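Local structure of glucan-binding protein C, GbpC (Streptococcus mutans UA159, 5UQZ) at residues K148-T162 / D193-E206. The protein binds glucan at the streptococcal cell surface and probably mediates both sucrose-dependent and sucrose-independent adherence, carrying a calcium ion in its beta-supersandwich domain. Sequence-based numbering, arbitrary orientation.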
ATOM      1  N   LYS A 148       8.456 -22.852  11.417  1.00  6.98           N
ATOM      2  CA  LYS A 148       9.335 -21.748  11.045  1.00  7.18           C
ATOM      3  C   LYS A 148       9.564 -21.800   9.531  1.00  6.64           C
ATOM      4  O   LYS A 148       9.762 -22.878   8.958  1.00  7.71           O
ATOM      5  CB  LYS A 148      10.661 -21.918  11.812  1.00  8.13           C
ATOM      6  CG  LYS A 148      11.645 -20.749  11.592  1.00  9.23           C
ATOM      7  CD  LYS A 148      12.858 -20.931  12.471  1.00 10.43           C
ATOM      8  CE  LYS A 148      13.999 -20.034  12.040  1.00 11.35           C
ATOM      9  NZ  LYS A 148      13.699 -18.556  12.170  1.00 11.38           N
ATOM     10  N   ILE A 149       9.592 -20.631   8.919  1.00  6.86           N
ATOM     11  CA  ILE A 149       9.783 -20.503   7.478  1.00  6.95           C
ATOM     12  C   ILE A 149      11.253 -20.275   7.188  1.00  7.18           C
ATOM     13  O   ILE A 149      11.870 -19.377   7.773  1.00  7.73           O
ATOM     14  CB  ILE A 149       8.897 -19.373   6.942  1.00  6.87           C
ATOM     15  CG1 ILE A 149       7.415 -19.820   7.030  1.00  7.65           C
ATOM     16  CG2 ILE A 149       9.278 -19.044   5.505  1.00  7.71           C
ATOM     17  CD1 ILE A 149       6.395 -18.665   6.855  1.00  8.60           C
ATOM     18  N   SER A 150      11.813 -21.090   6.279  1.00  7.07           N
ATOM     19  CA  SER A 150      13.240 -21.030   5.956  1.00  6.98           C
ATOM     20  C   SER A 150      13.523 -20.292   4.665  1.00  7.06           C
ATOM     21  O   SER A 150      14.680 -19.900   4.439  1.00  7.81           O
ATOM     22  CB  SER A 150      13.788 -22.445   5.805  1.00  8.47           C
ATOM     23  OG  SER A 150      13.186 -23.076   4.663  1.00  9.06           O
ATOM     24  N   LYS A 151      12.528 -20.112   3.819  1.00  6.35           N
ATOM     25  CA  LYS A 151      12.735 -19.638   2.461  1.00  6.35           C
ATOM     26  C   LYS A 151      11.371 -19.278   1.925  1.00  6.25           C
ATOM     27  O   LYS A 151      10.360 -19.870   2.346  1.00  6.63           O
ATOM     28  CB  LYS A 151      13.362 -20.811   1.636  1.00  8.61           C
ATOM     29  CG  LYS A 151      13.566 -20.544   0.172  1.00 11.15           C
ATOM     30  CD  LYS A 151      14.368 -21.663  -0.466  1.00 13.66           C
ATOM     31  CE  LYS A 151      13.667 -22.981  -0.539  1.00 18.57           C
ATOM     32  NZ  LYS A 151      14.527 -23.973  -1.310  1.00 24.92           N
ATOM     33  N   VAL A 152      11.335 -18.343   0.988  1.00  6.38           N
ATOM     34  CA  VAL A 152      10.113 -17.958   0.305  1.00  6.56           C
ATOM     35  C   VAL A 152      10.445 -17.935  -1.178  1.00  6.22           C
ATOM     36  O   VAL A 152      11.485 -17.403  -1.562  1.00  7.62           O
ATOM     37  CB  VAL A 152       9.595 -16.556   0.748  1.00  7.47           C
ATOM     38  CG1 VAL A 152       8.243 -16.253   0.139  1.00  8.93           C
ATOM     39  CG2 VAL A 152       9.533 -16.469   2.299  1.00  8.47           C
ATOM     40  N   LYS A 153       9.541 -18.448  -2.015  1.00  6.24           N
ATOM     41  CA  LYS A 153       9.657 -18.257  -3.453  1.00  6.44           C
ATOM     42  C   LYS A 153       8.472 -17.432  -3.925  1.00  6.00           C
ATOM     43  O   LYS A 153       7.332 -17.745  -3.567  1.00  7.41           O
ATOM     44  CB  LYS A 153       9.728 -19.587  -4.214  1.00  8.71           C
ATOM     45  CG  LYS A 153       9.895 -19.399  -5.720  1.00 11.61           C
ATOM     46  CD  LYS A 153      10.333 -20.687  -6.429  1.00 17.73           C
ATOM     47  CE  LYS A 153       9.326 -21.778  -6.425  1.00 25.83           C
ATOM     48  NZ  LYS A 153       9.798 -22.829  -7.397  1.00 34.66           N
ATOM     49  N   ILE A 154       8.750 -16.388  -4.703  1.00  6.45           N
ATOM     50  CA  ILE A 154       7.682 -15.607  -5.314  1.00  6.48           C
ATOM     51  C   ILE A 154       7.929 -15.566  -6.798  1.00  7.10           C
ATOM     52  O   ILE A 154       9.000 -15.125  -7.252  1.00  7.14           O
ATOM     53  CB  ILE A 154       7.560 -14.185  -4.711  1.00  6.88           C
ATOM     54  CG1 ILE A 154       7.476 -14.261  -3.187  1.00  7.69           C
ATOM     55  CG2 ILE A 154       6.316 -13.500  -5.330  1.00  8.13           C
ATOM     56  CD1 ILE A 154       7.296 -12.904  -2.500  1.00  8.94           C
ATOM     57  N   ASN A 155       6.927 -16.005  -7.578  1.00  6.95           N
ATOM     58  CA  ASN A 155       6.957 -15.853  -9.016  1.00  6.50           C
ATOM     59  C   ASN A 155       6.155 -14.627  -9.390  1.00  7.07           C
ATOM     60  O   ASN A 155       5.106 -14.362  -8.801  1.00  7.74           O
ATOM     61  CB  ASN A 155       6.318 -17.096  -9.669  1.00  8.40           C
ATOM     62  CG  ASN A 155       7.150 -18.329  -9.471  1.00  9.51           C
ATOM     63  OD1 ASN A 155       8.347 -18.252  -9.172  1.00 10.84           O
ATOM     64  ND2 ASN A 155       6.524 -19.484  -9.544  1.00 11.42           N
ATOM     65  N   TYR A 156       6.663 -13.878 -10.374  1.00  6.62           N
ATOM     66  CA  TYR A 156       6.004 -12.673 -10.866  1.00  7.57           C
ATOM     67  C   TYR A 156       5.959 -12.735 -12.385  1.00  7.23           C
ATOM     68  O   TYR A 156       6.964 -13.073 -13.035  1.00  7.91           O
ATOM     69  CB  TYR A 156       6.816 -11.396 -10.508  1.00  7.58           C
ATOM     70  CG  TYR A 156       7.117 -11.217  -9.048  1.00  6.76           C
ATOM     71  CD1 TYR A 156       8.265 -11.739  -8.460  1.00  6.98           C
ATOM     72  CD2 TYR A 156       6.315 -10.399  -8.280  1.00  7.23           C
ATOM     73  CE1 TYR A 156       8.613 -11.471  -7.130  1.00  7.57           C
ATOM     74  CE2 TYR A 156       6.637 -10.122  -6.930  1.00  8.02           C
ATOM     75  CZ  TYR A 156       7.793 -10.635  -6.374  1.00  6.90           C
ATOM     76  OH  TYR A 156       8.075 -10.360  -5.063  1.00  8.01           O
ATOM     77  N   THR A 157       4.819 -12.334 -12.951  1.00  6.92           N
ATOM     78  CA  THR A 157       4.676 -12.249 -14.416  1.00  7.73           C
ATOM     79  C   THR A 157       3.971 -10.938 -14.752  1.00  6.97           C
ATOM     80  O   THR A 157       2.850 -10.693 -14.282  1.00  8.06           O
ATOM     81  CB  THR A 157       3.836 -13.400 -14.982  1.00  9.31           C
ATOM     82  OG1 THR A 157       4.429 -14.629 -14.560  1.00  9.82           O
ATOM     83  CG2 THR A 157       3.820 -13.353 -16.507  1.00 11.48           C
ATOM     84  N   LEU A 158       4.612 -10.137 -15.598  1.00  7.93           N
ATOM     85  CA  LEU A 158       3.974  -8.908 -16.082  1.00  7.45           C
ATOM     86  C   LEU A 158       3.030  -9.279 -17.229  1.00  8.34           C
ATOM     87  O   LEU A 158       3.476  -9.866 -18.222  1.00  9.95           O
ATOM     88  CB  LEU A 158       5.065  -7.962 -16.578  1.00  8.36           C
ATOM     89  CG  LEU A 158       4.563  -6.587 -17.065  1.00  8.36           C
ATOM     90  CD1 LEU A 158       4.010  -5.728 -15.928  1.00  9.07           C
ATOM     91  CD2 LEU A 158       5.696  -5.838 -17.771  1.00  9.90           C
ATOM     92  N   ASN A 159       1.734  -9.008 -17.081  1.00  8.18           N
ATOM     93  CA  ASN A 159       0.767  -9.395 -18.109  1.00  8.81           C
ATOM     94  C   ASN A 159       0.518  -8.272 -19.105  1.00  8.85           C
ATOM     95  O   ASN A 159       0.090  -8.524 -20.232  1.00 10.79           O
ATOM     96  CB  ASN A 159      -0.586  -9.754 -17.477  1.00  9.13           C
ATOM     97  CG  ASN A 159      -0.433 -10.867 -16.472  1.00  9.08           C
ATOM     98  OD1 ASN A 159       0.163 -11.924 -16.789  1.00 10.39           O
ATOM     99  ND2 ASN A 159      -0.912 -10.635 -15.263  1.00  9.32           N
ATOM    100  N   SER A 160       0.712  -7.031 -18.705  1.00  8.42           N
ATOM    101  CA  SER A 160       0.483  -5.854 -19.547  1.00  9.04           C
ATOM    102  C   SER A 160       1.184  -4.665 -18.908  1.00  8.40           C
ATOM    103  O   SER A 160       1.490  -4.684 -17.699  1.00  8.55           O
ATOM    104  CB  SER A 160      -1.001  -5.564 -19.738  1.00 10.77           C
ATOM    105  OG  SER A 160      -1.625  -5.148 -18.507  1.00 11.94           O
ATOM    106  N   SER A 161       1.405  -3.630 -19.718  1.00  9.36           N
ATOM    107  CA  SER A 161       1.991  -2.380 -19.231  1.00  9.46           C
ATOM    108  C   SER A 161       1.169  -1.195 -19.738  1.00  9.21           C
ATOM    109  O   SER A 161       0.373  -1.316 -20.688  1.00 10.46           O
ATOM    110  CB  SER A 161       3.427  -2.249 -19.754  1.00 10.21           C
ATOM    111  OG  SER A 161       3.979  -1.061 -19.269  1.00  9.92           O
ATOM    112  N   THR A 162       1.405  -0.029 -19.122  1.00  9.19           N
ATOM    113  CA  THR A 162       0.887   1.235 -19.604  1.00 10.01           C
ATOM    114  C   THR A 162       1.773   1.874 -20.682  1.00  9.28           C
ATOM    115  O   THR A 162       1.354   2.885 -21.266  1.00 10.48           O
ATOM    116  CB  THR A 162       0.669   2.203 -18.439  1.00  9.48           C
ATOM    117  OG1 THR A 162       1.898   2.274 -17.712  1.00  9.78           O
ATOM    118  CG2 THR A 162      -0.398   1.689 -17.495  1.00 10.60           C
ATOM    119  N   ASP A 193      -5.193   1.447 -20.398  1.00 11.11           N
ATOM    120  CA  ASP A 193      -4.111   0.478 -20.230  1.00 11.29           C
ATOM    121  C   ASP A 193      -3.819   0.313 -18.743  1.00 10.77           C
ATOM    122  O   ASP A 193      -4.189   1.148 -17.924  1.00 11.62           O
ATOM    123  CB  ASP A 193      -2.860   0.982 -20.956  1.00 12.74           C
ATOM    124  CG  ASP A 193      -3.089   1.093 -22.466  1.00 16.07           C
ATOM    125  OD1 ASP A 193      -3.784   0.227 -23.061  1.00 16.15           O
ATOM    126  OD2 ASP A 193      -2.598   2.053 -23.088  1.00 17.65           O
ATOM    127  N   LYS A 194      -3.121  -0.774 -18.412  1.00 10.24           N
ATOM    128  CA  LYS A 194      -2.808  -1.021 -17.005  1.00  9.81           C
ATOM    129  C   LYS A 194      -1.486  -1.766 -16.921  1.00  8.81           C
ATOM    130  O   LYS A 194      -1.094  -2.493 -17.850  1.00  9.92           O
ATOM    131  CB  LYS A 194      -3.900  -1.801 -16.316  1.00 13.92           C
ATOM    132  CG  LYS A 194      -4.217  -3.078 -16.875  1.00 15.95           C
ATOM    133  CD  LYS A 194      -5.616  -3.541 -16.341  1.00 20.80           C
ATOM    134  CE  LYS A 194      -5.926  -4.917 -16.894  1.00 29.22           C
ATOM    135  NZ  LYS A 194      -7.145  -5.507 -16.289  1.00 37.63           N
ATOM    136  N   ILE A 195      -0.826  -1.632 -15.768  1.00  8.58           N
ATOM    137  CA  ILE A 195       0.211  -2.565 -15.371  1.00  7.52           C
ATOM    138  C   ILE A 195      -0.514  -3.691 -14.627  1.00  8.15           C
ATOM    139  O   ILE A 195      -1.293  -3.430 -13.688  1.00  9.12           O
ATOM    140  CB  ILE A 195       1.246  -1.881 -14.459  1.00  8.77           C
ATOM    141  CG1 ILE A 195       2.062  -0.855 -15.254  1.00 10.38           C
ATOM    142  CG2 ILE A 195       2.189  -2.910 -13.812  1.00 10.02           C
ATOM    143  CD1 ILE A 195       2.978   0.014 -14.401  1.00 11.38           C
ATOM    144  N   SER A 196      -0.249  -4.933 -15.029  1.00  7.60           N
ATOM    145  CA  SER A 196      -0.889  -6.106 -14.427  1.00  8.35           C
ATOM    146  C   SER A 196       0.208  -7.109 -14.112  1.00  7.54           C
ATOM    147  O   SER A 196       1.010  -7.422 -14.998  1.00  8.01           O
ATOM    148  CB  SER A 196      -1.840  -6.728 -15.453  1.00  9.66           C
ATOM    149  OG  SER A 196      -2.293  -7.981 -14.961  1.00  9.64           O
ATOM    150  N   VAL A 197       0.236  -7.605 -12.870  1.00  7.47           N
ATOM    151  CA  VAL A 197       1.281  -8.560 -12.452  1.00  7.53           C
ATOM    152  C   VAL A 197       0.584  -9.729 -11.750  1.00  7.02           C
ATOM    153  O   VAL A 197      -0.112  -9.527 -10.749  1.00  8.37           O
ATOM    154  CB  VAL A 197       2.302  -7.900 -11.493  1.00  8.00           C
ATOM    155  CG1 VAL A 197       3.330  -8.937 -10.996  1.00  8.74           C
ATOM    156  CG2 VAL A 197       3.039  -6.762 -12.176  1.00  9.49           C
ATOM    157  N   THR A 198       0.825 -10.942 -12.241  1.00  7.18           N
ATOM    158  CA  THR A 198       0.389 -12.136 -11.546  1.00  7.27           C
ATOM    159  C   THR A 198       1.535 -12.638 -10.670  1.00  7.31           C
ATOM    160  O   THR A 198       2.693 -12.698 -11.102  1.00  8.21           O
ATOM    161  CB  THR A 198      -0.022 -13.224 -12.555  1.00  8.16           C
ATOM    162  OG1 THR A 198      -1.131 -12.760 -13.318  1.00  9.15           O
ATOM    163  CG2 THR A 198      -0.403 -14.532 -11.866  1.00 10.01           C
ATOM    164  N   MET A 199       1.189 -12.992  -9.438  1.00  7.81           N
ATOM    165  CA  MET A 199       2.171 -13.455  -8.476  1.00  7.65           C
ATOM    166  C   MET A 199       1.695 -14.739  -7.829  1.00  6.86           C
ATOM    167  O   MET A 199       0.492 -14.990  -7.688  1.00  7.60           O
ATOM    168  CB  MET A 199       2.526 -12.426  -7.463  1.00 17.45           C
ATOM    169  CG  MET A 199       1.647 -11.543  -6.877  1.00 22.29           C
ATOM    170  SD  MET A 199       2.609 -10.145  -6.018  1.00 13.92           S
ATOM    171  CE  MET A 199       3.435 -11.072  -4.735  1.00 14.23           C
ATOM    172  N   GLN A 200       2.685 -15.504  -7.345  1.00  6.49           N
ATOM    173  CA  GLN A 200       2.384 -16.667  -6.521  1.00  6.59           C
ATOM    174  C   GLN A 200       3.483 -16.797  -5.489  1.00  5.80           C
ATOM    175  O   GLN A 200       4.673 -16.741  -5.841  1.00  7.06           O
ATOM    176  CB  GLN A 200       2.263 -17.949  -7.353  1.00  7.28           C
ATOM    177  CG  GLN A 200       1.834 -19.106  -6.506  1.00  8.69           C
ATOM    178  CD  GLN A 200       1.603 -20.403  -7.311  1.00  8.30           C
ATOM    179  OE1 GLN A 200       2.031 -20.520  -8.461  1.00 10.65           O
ATOM    180  NE2 GLN A 200       0.951 -21.366  -6.686  1.00 10.63           N
ATOM    181  N   ILE A 201       3.105 -16.985  -4.220  1.00  6.42           N
ATOM    182  CA  ILE A 201       4.045 -17.083  -3.095  1.00  6.59           C
ATOM    183  C   ILE A 201       4.032 -18.497  -2.555  1.00  6.34           C
ATOM    184  O   ILE A 201       2.959 -19.072  -2.318  1.00  7.14           O
ATOM    185  CB  ILE A 201       3.608 -16.111  -1.986  1.00  7.59           C
ATOM    186  CG1 ILE A 201       3.560 -14.662  -2.490  1.00  7.63           C
ATOM    187  CG2 ILE A 201       4.572 -16.249  -0.786  1.00  8.12           C
ATOM    188  CD1 ILE A 201       2.855 -13.699  -1.506  1.00 10.28           C
ATOM    189  N   ILE A 202       5.225 -19.056  -2.337  1.00  6.15           N
ATOM    190  CA  ILE A 202       5.356 -20.369  -1.718  1.00  6.60           C
ATOM    191  C   ILE A 202       6.276 -20.203  -0.504  1.00  6.09           C
ATOM    192  O   ILE A 202       7.364 -19.621  -0.612  1.00  6.82           O
ATOM    193  CB  ILE A 202       5.954 -21.404  -2.697  1.00  8.03           C
ATOM    194  CG1 ILE A 202       5.030 -21.611  -3.909  1.00 11.23           C
ATOM    195  CG2 ILE A 202       6.156 -22.732  -1.977  1.00 10.22           C
ATOM    196  CD1 ILE A 202       5.627 -22.485  -4.954  1.00 15.02           C
ATOM    197  N   PHE A 203       5.819 -20.694   0.649  1.00  5.74           N
ATOM    198  CA  PHE A 203       6.620 -20.699   1.865  1.00  6.15           C
ATOM    199  C   PHE A 203       7.209 -22.091   2.061  1.00  5.93           C
ATOM    200  O   PHE A 203       6.547 -23.086   1.799  1.00  7.27           O
ATOM    201  CB  PHE A 203       5.740 -20.351   3.075  1.00  6.61           C
ATOM    202  CG  PHE A 203       5.053 -19.004   2.958  1.00  6.17           C
ATOM    203  CD1 PHE A 203       5.780 -17.816   3.147  1.00  7.24           C
ATOM    204  CD2 PHE A 203       3.701 -18.912   2.665  1.00  8.58           C
ATOM    205  CE1 PHE A 203       5.165 -16.583   3.089  1.00  7.80           C
ATOM    206  CE2 PHE A 203       3.083 -17.678   2.630  1.00  9.09           C
ATOM    207  CZ  PHE A 203       3.790 -16.515   2.835  1.00  8.02           C
ATOM    208  N   TYR A 204       8.426 -22.165   2.612  1.00  6.09           N
ATOM    209  CA  TYR A 204       9.085 -23.446   2.839  1.00  6.54           C
ATOM    210  C   TYR A 204       9.403 -23.606   4.324  1.00  6.27           C
ATOM    211  O   TYR A 204       9.756 -22.627   5.005  1.00  7.38           O
ATOM    212  CB  TYR A 204      10.432 -23.544   2.058  1.00  6.93           C
ATOM    213  CG  TYR A 204      10.258 -23.464   0.576  1.00  7.20           C
ATOM    214  CD1 TYR A 204      10.065 -22.254  -0.077  1.00  8.76           C
ATOM    215  CD2 TYR A 204      10.335 -24.621  -0.205  1.00  8.87           C
ATOM    216  CE1 TYR A 204       9.914 -22.194  -1.451  1.00  9.31           C
ATOM    217  CE2 TYR A 204      10.219 -24.550  -1.599  1.00  9.80           C
ATOM    218  CZ  TYR A 204      10.002 -23.326  -2.201  1.00 10.27           C
ATOM    219  OH  TYR A 204       9.899 -23.216  -3.568  1.00 13.44           O
ATOM    220  N   ASP A 205       9.277 -24.852   4.809  1.00  6.91           N
ATOM    221  CA  ASP A 205       9.602 -25.189   6.175  1.00  7.25           C
ATOM    222  C   ASP A 205      11.109 -25.420   6.351  1.00  7.30           C
ATOM    223  O   ASP A 205      11.904 -25.273   5.420  1.00  8.04           O
ATOM    224  CB  ASP A 205       8.744 -26.353   6.655  1.00  7.67           C
ATOM    225  CG  ASP A 205       9.062 -27.677   5.992  1.00  9.75           C
ATOM    226  OD1 ASP A 205      10.159 -27.875   5.417  1.00  9.70           O
ATOM    227  OD2 ASP A 205       8.194 -28.592   6.035  1.00 13.30           O
ATOM    228  N   GLU A 206      11.512 -25.766   7.577  1.00  8.72           N
ATOM    229  CA  GLU A 206      12.944 -25.857   7.862  1.00  9.41           C
ATOM    230  C   GLU A 206      13.587 -27.034   7.179  1.00  9.36           C
ATOM    231  O   GLU A 206      14.810 -27.049   6.997  1.00 10.77           O
ATOM    232  CB  GLU A 206      13.225 -25.823   9.366  1.00 11.70           C
ATOM    233  CG  GLU A 206      12.933 -24.410  10.008  1.00 13.08           C
ATOM    234  CD  GLU A 206      13.846 -23.271   9.464  1.00 15.89           C
ATOM    235  OE1 GLU A 206      15.050 -23.494   9.269  1.00 23.13           O
ATOM    236  OE2 GLU A 206      13.355 -22.142   9.265  1.00 19.44           O
TER
HETATM  237  O   HOH W   1       9.607 -25.483   9.719  1.00 11.30           O
HETATM  238  O   HOH W   2      12.979 -23.023  -4.070  1.00 38.68           O
HETATM  239  O   HOH W   3       3.708 -19.518 -10.360  1.00 11.45           O
HETATM  240  O   HOH W   4       3.838 -15.248 -11.880  1.00 10.90           O
HETATM  241  O   HOH W   5      -2.364  -2.462 -20.670  1.00 15.15           O
HETATM  242  O   HOH W   6      -1.122   3.954 -21.816  1.00 12.85           O
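K151 lies across one face of the Y204 ring, its CE 3.6 Å from the ring centroid and almost on the ring normal. The chain starts extended and then folds at chi3 (68°), which sets CE over the ring and leaves NZ in cation-pi range, 4.5 Å from the same centroid. The backbone K151 O and K153 N meet the ring at its edge, and K153, bent in the same way, brings CE to 3.2 Å from Y204 OH. A water joins Y204 OH to K151 NZ, the latter bond weak.

Toward the other end, N159 gives both protons of its amide to hydroxyls of the facing strand: ND2 bonds T198 OG1 at 2.9 Å and S196 OG at 3.0 Å, each nearly straight and in the amide plane. With CG beside the backbone N (chi1 -58°), the amide swings over strand 194-204, and the two bonds fix its rotation. T198 OG1 also bonds T313 of the next strand, 312-319. S160 OG bonds K194 O at 2.8 Å, approaching from above the carbonyl plane. Between the two ends, a water bridges N155 ND2 and Q200 OE1, while N155 OD1 is taken by S133.

The opposite side is largely apolar, though Y156 OH bonds Y136 OH of strand 132-137. M199 CE packs 3.8 Å from I154 CG2 and reaches Y156 CE2, with SD in an oblique Met-aromatic contact; V152, I201 and F203 continue the layer, and I180 and I182 of the four-stranded sheet touch Y156 and V197.

Paired backbone bonds at K153/I202, N155/Q200 and T157/T198 join the antiparallel strands within the larger sheet of the beta-supersandwich. The pair is amphipathic: aliphatic and aromatic groups fill the interior, whereas hydroxyls and amides add side-chain bonds, and lysine chains pack on Y204, on a partly solvated outer face.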